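Local coordinates for protein light Chain (Clostridium botulinum, PDB 6BVD) that acts as the zinc-dependent protease domain of a mosaic botulinum neurotoxin, probably cleaving a SNARE protein of the neuron, at residues N134-F139 with G170-S175; L120-T125 with M180-Y185; A116-G121 with M152-I157; I22-P27 with F36-I41. All coordinates share one frame; numbering follows the deposited sequence.

Contact 1 of 4, residues N134-F139 with G170-S175; sequences NRTVSF and GGIIYS
In Tyr174 the ring carbon CG lies anti to the backbone N (chi1 175°), while CG of Asn134 sits between its own N and carbonyl carbon; each CG is thus placed where ring and carboxamide can meet. The two planes stack 29° apart, with Asn134 ND2 3.7 Å above the ring plane of Tyr174 and offset toward the rim, and Asn134 CB 3.5 Å from Tyr174 CE1. The amide oxygen, OD1, accepts from Thr136 N at 3.2 Å, forming an Asx turn, and from Thr136 OG1 at 2.6 Å. Two donors thus fix the rotation of the amide, and asparagine suits this place because one short group offers both an acceptor and a flat surface. Thr136 uses its other branch, CG2, to pack against Tyr174 CB at 3.7 Å. Arg135 crosses Ile172 at about a right angle, its CD 3.5 Å from Ile172 CG2; the chain is bent at chi3, and NH1 donates to Ile173 O at 3.1 Å. That bond is nearly straight (160° at the hydrogen), and Ile173 O lies close to the guanidinium plane, though NH1 is tilted from the plane of the carbonyl. One direct hydrogen bond, amide-ring stacking and methyl packing therefore join the two segments, while Glu30, in a salt bridge with Arg135 NE, probably balances the charge and helps fix the guanidinium.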
loop_
_atom_site.group_PDB
_atom_site.type_symbol
_atom_site.label_atom_id
_atom_site.label_comp_id
_atom_site.label_asym_id
_atom_site.label_seq_id
_atom_site.Cartn_x
_atom_site.Cartn_y
_atom_site.Cartn_z
ATOM N N ASN A 134 -15.703 -17.005 30.811
ATOM C CA ASN A 134 -15.064 -16.035 31.682
ATOM C C ASN A 134 -14.163 -15.074 30.868
ATOM O O ASN A 134 -13.924 -15.287 29.655
ATOM C CB ASN A 134 -14.291 -16.736 32.799
ATOM C CG ASN A 134 -13.120 -17.554 32.295
ATOM O OD1 ASN A 134 -12.164 -16.999 31.754
ATOM N ND2 ASN A 134 -13.146 -18.868 32.537
ATOM N N ARG A 135 -13.680 -14.021 31.530
ATOM C CA ARG A 135 -13.105 -12.876 30.843
ATOM C C ARG A 135 -11.744 -13.133 30.225
ATOM O O ARG A 135 -11.258 -12.281 29.455
ATOM C CB ARG A 135 -12.986 -11.689 31.781
ATOM C CG ARG A 135 -11.981 -11.892 32.877
ATOM C CD ARG A 135 -11.492 -10.567 33.366
ATOM N NE ARG A 135 -12.453 -9.965 34.293
ATOM C CZ ARG A 135 -12.278 -9.869 35.608
ATOM N NH1 ARG A 135 -11.217 -10.407 36.202
ATOM N NH2 ARG A 135 -13.225 -9.310 36.345
ATOM N N THR A 136 -11.145 -14.284 30.494
ATOM C CA THR A 136 -9.847 -14.596 29.853
ATOM C C THR A 136 -9.963 -15.159 28.433
ATOM O O THR A 136 -8.951 -15.223 27.732
ATOM C CB THR A 136 -9.016 -15.616 30.668
ATOM O OG1 THR A 136 -9.703 -16.873 30.789
ATOM C CG2 THR A 136 -8.628 -15.052 32.083
ATOM N N VAL A 137 -11.171 -15.589 28.021
ATOM C CA VAL A 137 -11.358 -16.215 26.715
ATOM C C VAL A 137 -12.531 -15.612 25.893
ATOM O O VAL A 137 -12.534 -15.706 24.686
ATOM C CB VAL A 137 -11.580 -17.750 26.848
ATOM C CG1 VAL A 137 -10.302 -18.421 27.305
ATOM C CG2 VAL A 137 -12.778 -18.084 27.812
ATOM N N SER A 138 -13.495 -14.948 26.528
ATOM C CA SER A 138 -14.555 -14.335 25.742
ATOM C C SER A 138 -15.050 -13.035 26.367
ATOM O O SER A 138 -14.703 -12.703 27.503
ATOM C CB SER A 138 -15.701 -15.350 25.556
ATOM O OG SER A 138 -16.309 -15.589 26.797
ATOM N N PHE A 139 -15.805 -12.254 25.597
ATOM C CA PHE A 139 -16.390 -11.002 26.087
ATOM C C PHE A 139 -17.758 -10.746 25.466
ATOM O O PHE A 139 -18.061 -11.260 24.375
ATOM C CB PHE A 139 -15.468 -9.803 25.806
ATOM C CG PHE A 139 -14.886 -9.792 24.404
ATOM C CD1 PHE A 139 -15.605 -9.273 23.335
ATOM C CD2 PHE A 139 -13.603 -10.299 24.169
ATOM C CE1 PHE A 139 -15.089 -9.255 22.030
ATOM C CE2 PHE A 139 -13.062 -10.297 22.862
ATOM C CZ PHE A 139 -13.820 -9.780 21.783
ATOM N N GLY A 170 -0.064 -6.795 28.066
ATOM C CA GLY A 170 -0.484 -7.463 29.286
ATOM C C GLY A 170 -1.473 -8.586 29.038
ATOM O O GLY A 170 -2.041 -8.646 27.968
ATOM N N GLY A 171 -1.665 -9.495 30.010
ATOM C CA GLY A 171 -2.623 -10.587 29.832
ATOM C C GLY A 171 -3.866 -10.331 30.691
ATOM O O GLY A 171 -3.953 -9.286 31.352
ATOM N N ILE A 172 -4.800 -11.285 30.718
ATOM C CA ILE A 172 -6.013 -11.136 31.529
ATOM C C ILE A 172 -6.062 -12.137 32.678
ATOM O O ILE A 172 -5.630 -13.290 32.537
ATOM C CB ILE A 172 -7.278 -11.278 30.648
ATOM C CG1 ILE A 172 -7.250 -10.262 29.480
ATOM C CG2 ILE A 172 -8.555 -11.124 31.526
ATOM C CD1 ILE A 172 -7.223 -8.785 29.918
ATOM N N ILE A 173 -6.570 -11.682 33.832
ATOM C CA ILE A 173 -6.673 -12.467 35.042
ATOM C C ILE A 173 -8.088 -13.035 35.283
ATOM O O ILE A 173 -9.067 -12.327 35.109
ATOM C CB ILE A 173 -6.253 -11.599 36.247
ATOM C CG1 ILE A 173 -4.770 -11.264 36.146
ATOM C CG2 ILE A 173 -6.610 -12.283 37.578
ATOM C CD1 ILE A 173 -4.371 -10.054 36.969
ATOM N N TYR A 174 -8.167 -14.309 35.676
ATOM C CA TYR A 174 -9.430 -14.955 36.067
ATOM C C TYR A 174 -9.526 -15.018 37.591
ATOM O O TYR A 174 -8.562 -15.388 38.263
ATOM C CB TYR A 174 -9.528 -16.369 35.451
ATOM C CG TYR A 174 -10.727 -17.202 35.852
ATOM C CD1 TYR A 174 -12.026 -16.735 35.656
ATOM C CD2 TYR A 174 -10.568 -18.482 36.384
ATOM C CE1 TYR A 174 -13.131 -17.501 36.017
ATOM C CE2 TYR A 174 -11.674 -19.268 36.735
ATOM C CZ TYR A 174 -12.953 -18.768 36.555
ATOM O OH TYR A 174 -14.066 -19.520 36.907
ATOM N N SER A 175 -10.673 -14.625 38.135
ATOM C CA SER A 175 -10.903 -14.768 39.550
ATOM C C SER A 175 -12.250 -15.413 39.815
ATOM O O SER A 175 -13.246 -14.708 39.922
ATOM C CB SER A 175 -10.829 -13.439 40.274
ATOM O OG SER A 175 -11.010 -13.697 41.670
HETATM O O HOH W 1 -15.428 -19.843 33.730
#

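Contact 2 of 4, residues L120-T125 with M180-Y185; sequences LGNSYT and MEATPY
Asn122 donates its backbone N-H to Thr125 OG1, with N and OG1 2.9 Å apart, and so ties together the two ends of a type I beta turn running from Asn122 to Thr125. Inside this turn is an Asx turn: Asn122 OD1 accepts from Tyr124 N at 3.0 Å, the donor tilted 17° from the carbonyl plane. Asparagine suits the first position because its short side chain can fold back onto the turn. At the backbone angles of the preceding Gly121 a beta carbon would run into the carbonyl oxygen of Leu120, which is why glycine is suited there. Held in this way, the 120-125 loop presents two side chains, Asn122 and Tyr124, to the loop between strands 168-171 and 193-196. Asn122 CB packs on Pro184 CB at 3.8 Å, two aliphatic carbons meeting in a buried spot where Tyr174 also touches the asparagine. The small Ala182 places its CB beside Tyr124 CD2 at 3.6 Å, with Asn122 OD1 also near at 4.0 Å. At the exposed end, Tyr124 and Met180 make a Met-aromatic contact. CG of Met180 is anti to the backbone N (chi1 -157°) and comes within 3.5 Å of Tyr124 CE2. Methionine suits the place because its polarisable sulfur can rest on a flat ring at the surface. Both residues also touch a neighbouring molecule in the crystal. The sulfur is well centred: Met180 SD stands 3.7 Å from the Tyr124 ring centroid, only 10° off the ring normal.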
loop_
_atom_site.group_PDB
_atom_site.type_symbol
_atom_site.label_atom_id
_atom_site.label_comp_id
_atom_site.label_asym_id
_atom_site.label_seq_id
_atom_site.Cartn_x
_atom_site.Cartn_y
_atom_site.Cartn_z
ATOM N N LEU A 120 -9.288 -23.206 26.165
ATOM C CA LEU A 120 -10.581 -22.975 26.859
ATOM C C LEU A 120 -10.542 -23.584 28.276
ATOM O O LEU A 120 -11.181 -24.604 28.587
ATOM C CB LEU A 120 -11.762 -23.531 26.023
ATOM C CG LEU A 120 -11.954 -22.864 24.645
ATOM C CD1 LEU A 120 -13.149 -23.490 23.833
ATOM C CD2 LEU A 120 -12.096 -21.336 24.699
ATOM N N GLY A 121 -9.720 -22.992 29.140
ATOM C CA GLY A 121 -9.640 -23.476 30.503
ATOM C C GLY A 121 -8.366 -22.957 31.124
ATOM O O GLY A 121 -7.503 -22.423 30.402
ATOM N N ASN A 122 -8.267 -23.082 32.441
ATOM C CA ASN A 122 -7.055 -22.658 33.133
ATOM C C ASN A 122 -6.881 -23.426 34.443
ATOM O O ASN A 122 -7.598 -24.409 34.693
ATOM C CB ASN A 122 -7.079 -21.146 33.361
ATOM C CG ASN A 122 -8.296 -20.682 34.180
ATOM O OD1 ASN A 122 -8.412 -20.986 35.352
ATOM N ND2 ASN A 122 -9.170 -19.896 33.560
ATOM N N SER A 123 -5.932 -23.007 35.294
ATOM C CA SER A 123 -5.660 -23.782 36.491
ATOM C C SER A 123 -6.873 -23.993 37.389
ATOM O O SER A 123 -6.982 -25.035 38.008
ATOM C CB SER A 123 -4.537 -23.133 37.307
ATOM O OG SER A 123 -3.340 -23.278 36.568
ATOM N N TYR A 124 -7.785 -23.030 37.405
ATOM C CA TYR A 124 -8.941 -23.044 38.299
ATOM C C TYR A 124 -10.270 -23.320 37.594
ATOM O O TYR A 124 -11.314 -22.865 38.079
ATOM C CB TYR A 124 -9.028 -21.706 39.010
ATOM C CG TYR A 124 -7.840 -21.480 39.916
ATOM C CD1 TYR A 124 -7.275 -22.531 40.635
ATOM C CD2 TYR A 124 -7.251 -20.241 40.012
ATOM C CE1 TYR A 124 -6.149 -22.322 41.483
ATOM C CE2 TYR A 124 -6.127 -20.032 40.844
ATOM C CZ TYR A 124 -5.593 -21.074 41.562
ATOM O OH TYR A 124 -4.476 -20.847 42.375
ATOM N N THR A 125 -10.236 -24.060 36.481
ATOM C CA THR A 125 -11.479 -24.538 35.838
ATOM C C THR A 125 -11.421 -26.066 35.752
ATOM O O THR A 125 -10.345 -26.655 35.900
ATOM C CB THR A 125 -11.714 -23.910 34.426
ATOM O OG1 THR A 125 -10.663 -24.277 33.524
ATOM C CG2 THR A 125 -11.808 -22.391 34.488
ATOM N N MET A 180 -9.129 -15.090 44.503
ATOM C CA MET A 180 -8.117 -15.879 43.841
ATOM C C MET A 180 -7.755 -15.321 42.460
ATOM O O MET A 180 -8.607 -14.755 41.769
ATOM C CB MET A 180 -8.650 -17.294 43.725
ATOM C CG MET A 180 -7.644 -18.396 43.565
ATOM S SD MET A 180 -8.612 -19.910 43.634
ATOM C CE MET A 180 -9.670 -19.380 44.938
ATOM N N GLU A 181 -6.517 -15.522 42.016
ATOM C CA GLU A 181 -6.112 -14.987 40.711
ATOM C C GLU A 181 -5.359 -16.010 39.872
ATOM O O GLU A 181 -4.323 -16.539 40.276
ATOM C CB GLU A 181 -5.272 -13.718 40.881
ATOM C CG GLU A 181 -6.086 -12.537 41.340
ATOM C CD GLU A 181 -5.329 -11.221 41.297
ATOM O OE1 GLU A 181 -4.256 -11.160 40.664
ATOM O OE2 GLU A 181 -5.808 -10.244 41.915
ATOM N N ALA A 182 -5.951 -16.343 38.735
ATOM C CA ALA A 182 -5.305 -17.189 37.755
ATOM C C ALA A 182 -4.747 -16.307 36.647
ATOM O O ALA A 182 -5.398 -15.334 36.211
ATOM C CB ALA A 182 -6.276 -18.205 37.193
ATOM N N THR A 183 -3.548 -16.644 36.182
ATOM C CA THR A 183 -2.947 -15.936 35.049
ATOM C C THR A 183 -2.615 -16.926 33.935
ATOM O O THR A 183 -1.464 -17.305 33.752
ATOM C CB THR A 183 -1.658 -15.182 35.486
ATOM O OG1 THR A 183 -0.761 -16.119 36.076
ATOM C CG2 THR A 183 -2.001 -14.141 36.510
ATOM N N PRO A 184 -3.644 -17.368 33.187
ATOM C CA PRO A 184 -3.407 -18.450 32.236
ATOM C C PRO A 184 -2.403 -18.107 31.137
ATOM O O PRO A 184 -1.845 -19.044 30.601
ATOM C CB PRO A 184 -4.803 -18.724 31.617
ATOM C CG PRO A 184 -5.693 -17.570 32.127
ATOM C CD PRO A 184 -5.075 -17.078 33.390
ATOM N N TYR A 185 -2.192 -16.827 30.831
ATOM C CA TYR A 185 -1.214 -16.432 29.843
ATOM C C TYR A 185 0.259 -16.669 30.273
ATOM O O TYR A 185 1.181 -16.459 29.434
ATOM C CB TYR A 185 -1.418 -14.955 29.472
ATOM C CG TYR A 185 -1.299 -14.036 30.657
ATOM C CD1 TYR A 185 -0.082 -13.409 30.950
ATOM C CD2 TYR A 185 -2.386 -13.804 31.510
ATOM C CE1 TYR A 185 0.047 -12.565 32.009
ATOM C CE2 TYR A 185 -2.257 -12.959 32.559
ATOM C CZ TYR A 185 -1.050 -12.341 32.820
ATOM O OH TYR A 185 -0.920 -11.511 33.905
#

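Contact 3 of 4, residues A116-G121 with M152-I157; sequences AIPYLG and MANLII
Leu120 and Met152 cross at about a right angle, and their meeting point is methyl against methyl: Leu120 CD2 lies 3.6 Å from Met152 CE and 3.9 Å from Met152 SD. CG of Met152 is anti to its carbonyl carbon (chi1 -61°), and methionine suits the place as an unbranched chain that can bend at the sulfur to lay its methyl on Leu120. Leu120 is also the centre of an inverse gamma turn, and its side chain continues on to Phe316 and Tyr320 of helix 313-323. Asn154 runs obliquely across Ile117 and Pro118. Its OD1 is only 3.2 Å from Pro118 CD and 3.4 Å from Ile117 CA, while Ile117 CG2 touches the same oxygen at 3.7 Å. The other end of the amide, ND2, donates to Ile113 O in helix 104-115, which settles how the amide is turned. Proline has no N-H and stiffens the backbone after Ile117; its CD, a carbon polarised by the nitrogen, is what OD1 meets. The contact thus joins the chain leaving helix 104-115 to the link between strands 148-152 and 155-158 by packing alone, and the oxygen of the buried Asn154 faces C-H groups that are probably slightly positive, a weak but compatible setting.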
loop_
_atom_site.group_PDB
_atom_site.type_symbol
_atom_site.label_atom_id
_atom_site.label_comp_id
_atom_site.label_asym_id
_atom_site.label_seq_id
_atom_site.Cartn_x
_atom_site.Cartn_y
_atom_site.Cartn_z
ATOM N N ALA A 116 -3.226 -18.567 17.136
ATOM C CA ALA A 116 -2.853 -19.126 18.464
ATOM C C ALA A 116 -3.924 -18.790 19.503
ATOM O O ALA A 116 -3.662 -18.118 20.493
ATOM C CB ALA A 116 -1.497 -18.620 18.949
ATOM N N ILE A 117 -5.119 -19.298 19.302
ATOM C CA ILE A 117 -6.196 -18.983 20.244
ATOM C C ILE A 117 -5.934 -19.544 21.679
ATOM O O ILE A 117 -5.331 -20.599 21.862
ATOM C CB ILE A 117 -7.510 -19.518 19.716
ATOM C CG1 ILE A 117 -7.485 -21.035 19.749
ATOM C CG2 ILE A 117 -7.799 -18.990 18.261
ATOM C CD1 ILE A 117 -8.884 -21.643 19.623
ATOM N N PRO A 118 -6.381 -18.839 22.719
ATOM C CA PRO A 118 -6.180 -19.374 24.081
ATOM C C PRO A 118 -6.860 -20.732 24.343
ATOM O O PRO A 118 -7.877 -21.017 23.717
ATOM C CB PRO A 118 -6.811 -18.306 24.969
ATOM C CG PRO A 118 -6.741 -17.084 24.173
ATOM C CD PRO A 118 -6.950 -17.484 22.745
ATOM N N TYR A 119 -6.287 -21.566 25.208
ATOM C CA TYR A 119 -6.944 -22.803 25.628
ATOM C C TYR A 119 -8.217 -22.435 26.382
ATOM O O TYR A 119 -8.208 -21.468 27.136
ATOM C CB TYR A 119 -6.036 -23.659 26.517
ATOM C CG TYR A 119 -6.630 -25.022 26.866
ATOM C CD1 TYR A 119 -6.491 -26.091 26.000
ATOM C CD2 TYR A 119 -7.422 -25.204 28.010
ATOM C CE1 TYR A 119 -7.043 -27.332 26.287
ATOM C CE2 TYR A 119 -7.997 -26.437 28.282
ATOM C CZ TYR A 119 -7.802 -27.498 27.419
ATOM O OH TYR A 119 -8.343 -28.738 27.695
ATOM N N LEU A 120 -9.288 -23.206 26.165
ATOM C CA LEU A 120 -10.581 -22.975 26.859
ATOM C C LEU A 120 -10.542 -23.584 28.276
ATOM O O LEU A 120 -11.181 -24.604 28.587
ATOM C CB LEU A 120 -11.762 -23.531 26.023
ATOM C CG LEU A 120 -11.954 -22.864 24.645
ATOM C CD1 LEU A 120 -13.149 -23.490 23.833
ATOM C CD2 LEU A 120 -12.096 -21.336 24.699
ATOM N N GLY A 121 -9.720 -22.992 29.140
ATOM C CA GLY A 121 -9.640 -23.476 30.503
ATOM C C GLY A 121 -8.366 -22.957 31.124
ATOM O O GLY A 121 -7.503 -22.423 30.402
ATOM N N MET A 152 -15.312 -14.729 21.165
ATOM C CA MET A 152 -13.912 -14.984 21.511
ATOM C C MET A 152 -12.997 -14.126 20.632
ATOM O O MET A 152 -13.390 -13.766 19.533
ATOM C CB MET A 152 -13.568 -16.467 21.349
ATOM C CG MET A 152 -14.389 -17.410 22.242
ATOM S SD MET A 152 -13.925 -19.137 22.016
ATOM C CE MET A 152 -12.137 -19.031 21.884
ATOM N N ALA A 153 -11.799 -13.786 21.120
ATOM C CA ALA A 153 -10.785 -13.083 20.296
ATOM C C ALA A 153 -9.426 -13.268 20.989
ATOM O O ALA A 153 -9.370 -13.830 22.081
ATOM C CB ALA A 153 -11.105 -11.586 20.139
ATOM N N ASN A 154 -8.337 -12.838 20.350
ATOM C CA ASN A 154 -7.006 -13.041 20.932
ATOM C C ASN A 154 -6.395 -11.747 21.485
ATOM O O ASN A 154 -5.553 -11.784 22.386
ATOM C CB ASN A 154 -6.036 -13.651 19.858
ATOM C CG ASN A 154 -6.452 -15.056 19.401
ATOM O OD1 ASN A 154 -7.276 -15.754 20.051
ATOM N ND2 ASN A 154 -5.860 -15.505 18.283
ATOM N N LEU A 155 -6.778 -10.608 20.937
ATOM C CA LEU A 155 -6.058 -9.370 21.223
ATOM C C LEU A 155 -6.936 -8.126 21.076
ATOM O O LEU A 155 -7.676 -7.985 20.118
ATOM C CB LEU A 155 -4.826 -9.236 20.267
ATOM C CG LEU A 155 -4.107 -7.884 20.300
ATOM C CD1 LEU A 155 -3.498 -7.540 21.651
ATOM C CD2 LEU A 155 -2.976 -7.880 19.180
ATOM N N ILE A 156 -6.829 -7.220 22.040
ATOM C CA ILE A 156 -7.479 -5.931 21.971
ATOM C C ILE A 156 -6.426 -4.851 22.154
ATOM O O ILE A 156 -5.717 -4.823 23.174
ATOM C CB ILE A 156 -8.564 -5.794 23.063
ATOM C CG1 ILE A 156 -9.602 -6.917 22.898
ATOM C CG2 ILE A 156 -9.170 -4.391 23.018
ATOM C CD1 ILE A 156 -10.612 -6.969 24.027
ATOM N N ILE A 157 -6.339 -3.958 21.175
ATOM C CA ILE A 157 -5.366 -2.864 21.172
ATOM C C ILE A 157 -6.056 -1.575 21.497
ATOM O O ILE A 157 -7.052 -1.265 20.877
ATOM C CB ILE A 157 -4.656 -2.693 19.791
ATOM C CG1 ILE A 157 -3.974 -4.010 19.345
ATOM C CG2 ILE A 157 -3.629 -1.500 19.885
ATOM C CD1 ILE A 157 -3.410 -3.979 17.833
#

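Contact 4 of 4, residues I22-P27 with F36-I41; sequences IYIRPP and FKAFQI
Phe36 opens the second strand of a beta hairpin, formed with strand 21-24 inside the large mixed sheet, by pairing with Ile24. Ile24 N donates to Phe36 O at 2.8 Å, and Phe36 N returns a bond to Ile24 O at 2.9 Å. The Phe36 ring receives Pro26 at its edge, with Pro26 CD 3.5 Å from Phe36 CD2; the two side chains cross at about a right angle. Two rigid, apolar rings suit this spot, where Tyr29 and Trp158 meet Phe36 edge-to-face. Lys37 is next, facing Tyr23 in a non-hydrogen-bonded pair. Its CG is anti to the backbone N (chi1 -164°). Lys37 CB lies over the Tyr23 ring, 4.0 Å from the centroid, in a CH-pi contact, while the extended chain carries NZ on to the carbonyl oxygens of Tyr12 and Asp14 and a cation-pi contact with the Tyr12 ring. A water accepts from Lys37 NZ and makes a weak bond to Tyr23 OH. Ala38 closes the ladder with Ile22: Ala38 N donates to Ile22 O at 2.9 Å, and Ile22 N to Ala38 O at a longer 3.3 Å. The short segments of this antiparallel pair, 120° apart, diverge well from 180°. On the face shared by Ile22, Ile24, Phe36 and Ala38, the small alanine suits close packing against Trp46 of strand 45-48 and Ile24, whose CD1 lies 3.7 Å from Ala38 CB.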
loop_
_atom_site.group_PDB
_atom_site.type_symbol
_atom_site.label_atom_id
_atom_site.label_comp_id
_atom_site.label_asym_id
_atom_site.label_seq_id
_atom_site.Cartn_x
_atom_site.Cartn_y
_atom_site.Cartn_z
ATOM N N ILE A 22 -18.314 -3.440 15.866
ATOM C CA ILE A 22 -19.329 -3.747 16.896
ATOM C C ILE A 22 -18.970 -3.023 18.181
ATOM O O ILE A 22 -17.888 -2.465 18.300
ATOM C CB ILE A 22 -19.443 -5.251 17.213
ATOM C CG1 ILE A 22 -18.117 -5.749 17.776
ATOM C CG2 ILE A 22 -19.823 -6.074 16.006
ATOM C CD1 ILE A 22 -18.077 -7.222 17.919
ATOM N N TYR A 23 -19.905 -2.970 19.131
ATOM C CA TYR A 23 -19.561 -2.488 20.473
ATOM C C TYR A 23 -19.078 -3.619 21.351
ATOM O O TYR A 23 -19.696 -4.693 21.388
ATOM C CB TYR A 23 -20.754 -1.775 21.120
ATOM C CG TYR A 23 -20.810 -0.317 20.703
ATOM C CD1 TYR A 23 -20.345 0.695 21.543
ATOM C CD2 TYR A 23 -21.300 0.043 19.457
ATOM C CE1 TYR A 23 -20.378 2.026 21.150
ATOM C CE2 TYR A 23 -21.340 1.361 19.055
ATOM C CZ TYR A 23 -20.890 2.346 19.903
ATOM O OH TYR A 23 -20.942 3.647 19.481
ATOM N N ILE A 24 -17.972 -3.437 22.071
ATOM C CA ILE A 24 -17.571 -4.554 22.897
ATOM C C ILE A 24 -17.415 -4.138 24.355
ATOM O O ILE A 24 -17.073 -3.004 24.664
ATOM C CB ILE A 24 -16.268 -5.216 22.410
ATOM C CG1 ILE A 24 -15.057 -4.398 22.793
ATOM C CG2 ILE A 24 -16.298 -5.437 20.932
ATOM C CD1 ILE A 24 -13.768 -4.971 22.192
ATOM N N ARG A 25 -17.688 -5.076 25.242
ATOM C CA ARG A 25 -17.516 -4.873 26.696
ATOM C C ARG A 25 -16.189 -5.494 27.063
ATOM O O ARG A 25 -16.110 -6.711 27.176
ATOM C CB ARG A 25 -18.652 -5.530 27.490
ATOM C CG ARG A 25 -18.641 -5.150 28.989
ATOM C CD ARG A 25 -19.786 -5.871 29.770
ATOM N NE ARG A 25 -19.532 -7.315 29.890
ATOM C CZ ARG A 25 -20.278 -8.139 30.614
ATOM N NH1 ARG A 25 -21.295 -7.649 31.290
ATOM N NH2 ARG A 25 -19.997 -9.433 30.678
ATOM N N PRO A 26 -15.129 -4.678 27.208
ATOM C CA PRO A 26 -13.818 -5.339 27.299
ATOM C C PRO A 26 -13.552 -5.936 28.697
ATOM O O PRO A 26 -14.296 -5.658 29.640
ATOM C CB PRO A 26 -12.815 -4.213 26.894
ATOM C CG PRO A 26 -13.536 -2.955 26.950
ATOM C CD PRO A 26 -15.031 -3.216 27.094
ATOM N N PRO A 27 -12.535 -6.817 28.817
ATOM C CA PRO A 27 -12.265 -7.444 30.114
ATOM C C PRO A 27 -12.076 -6.388 31.206
ATOM O O PRO A 27 -11.489 -5.325 30.927
ATOM C CB PRO A 27 -10.976 -8.263 29.870
ATOM C CG PRO A 27 -10.484 -7.835 28.547
ATOM C CD PRO A 27 -11.620 -7.289 27.765
ATOM N N PHE A 36 -17.630 -0.195 24.286
ATOM C CA PHE A 36 -16.795 0.681 23.474
ATOM C C PHE A 36 -16.909 0.277 22.012
ATOM O O PHE A 36 -16.875 -0.916 21.697
ATOM C CB PHE A 36 -15.311 0.587 23.875
ATOM C CG PHE A 36 -15.016 1.048 25.287
ATOM C CD1 PHE A 36 -14.485 2.309 25.534
ATOM C CD2 PHE A 36 -15.210 0.196 26.340
ATOM C CE1 PHE A 36 -14.196 2.722 26.827
ATOM C CE2 PHE A 36 -14.920 0.588 27.653
ATOM C CZ PHE A 36 -14.428 1.857 27.906
ATOM N N LYS A 37 -16.972 1.261 21.128
ATOM C CA LYS A 37 -16.955 1.000 19.685
ATOM C C LYS A 37 -15.584 0.415 19.286
ATOM O O LYS A 37 -14.531 1.008 19.582
ATOM C CB LYS A 37 -17.258 2.279 18.911
ATOM C CG LYS A 37 -17.633 2.027 17.452
ATOM C CD LYS A 37 -17.962 3.290 16.722
ATOM C CE LYS A 37 -18.500 2.989 15.320
ATOM N NZ LYS A 37 -18.967 4.212 14.642
ATOM N N ALA A 38 -15.601 -0.754 18.654
ATOM C CA ALA A 38 -14.358 -1.494 18.331
ATOM C C ALA A 38 -14.304 -1.922 16.871
ATOM O O ALA A 38 -15.369 -2.087 16.207
ATOM C CB ALA A 38 -14.232 -2.715 19.266
ATOM N N PHE A 39 -13.064 -2.091 16.366
ATOM C CA PHE A 39 -12.784 -2.250 14.924
ATOM C C PHE A 39 -11.876 -3.467 14.717
ATOM O O PHE A 39 -10.811 -3.558 15.315
ATOM C CB PHE A 39 -12.163 -0.945 14.373
ATOM C CG PHE A 39 -13.018 0.280 14.612
ATOM C CD1 PHE A 39 -13.803 0.811 13.603
ATOM C CD2 PHE A 39 -13.055 0.884 15.865
ATOM C CE1 PHE A 39 -14.567 1.924 13.812
ATOM C CE2 PHE A 39 -13.841 1.969 16.100
ATOM C CZ PHE A 39 -14.611 2.508 15.068
ATOM N N GLN A 40 -12.343 -4.453 13.957
ATOM C CA GLN A 40 -11.629 -5.711 13.834
ATOM C C GLN A 40 -10.650 -5.580 12.682
ATOM O O GLN A 40 -11.003 -5.781 11.521
ATOM C CB GLN A 40 -12.554 -6.921 13.581
ATOM C CG GLN A 40 -11.847 -8.222 13.925
ATOM C CD GLN A 40 -12.673 -9.467 13.742
ATOM O OE1 GLN A 40 -12.206 -10.567 14.043
ATOM N NE2 GLN A 40 -13.915 -9.314 13.264
ATOM N N ILE A 41 -9.429 -5.201 13.021
ATOM C CA ILE A 41 -8.397 -4.938 12.002
ATOM C C ILE A 41 -7.993 -6.204 11.249
ATOM O O ILE A 41 -7.603 -6.157 10.050
ATOM C CB ILE A 41 -7.150 -4.219 12.714
ATOM C CG1 ILE A 41 -6.068 -3.887 11.678
ATOM C CG2 ILE A 41 -6.633 -5.057 13.850
ATOM C CD1 ILE A 41 -6.385 -2.665 10.919
HETATM O O HOH W 2 -21.529 4.286 16.237
#

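Contacts 1, 3 and 4 all reach the same mixed sheet, where strands 21-24 and 138-142 are neighbours. Contact 1 is nested within the chain loop closed by contact 2; their centres are 9 Å apart, and Tyr174 O lies 2.8 Å from Ala182 N, a probable hydrogen bond. Contact 3 shares Leu120 and Gly121 with contact 2 and meets contact 1 where Phe139 CE2 packs 3.6 Å from Ala153 CB. Contact 4 touches contact 1 through Pro27 and Ile172, but its centre is 24 Å from that of contact 2. Beyond contact 3, Leu155 of its 152-157 segment rests on helix 222-237, which carries His228 and His232; Glu266 completes the protein ligands of the zinc.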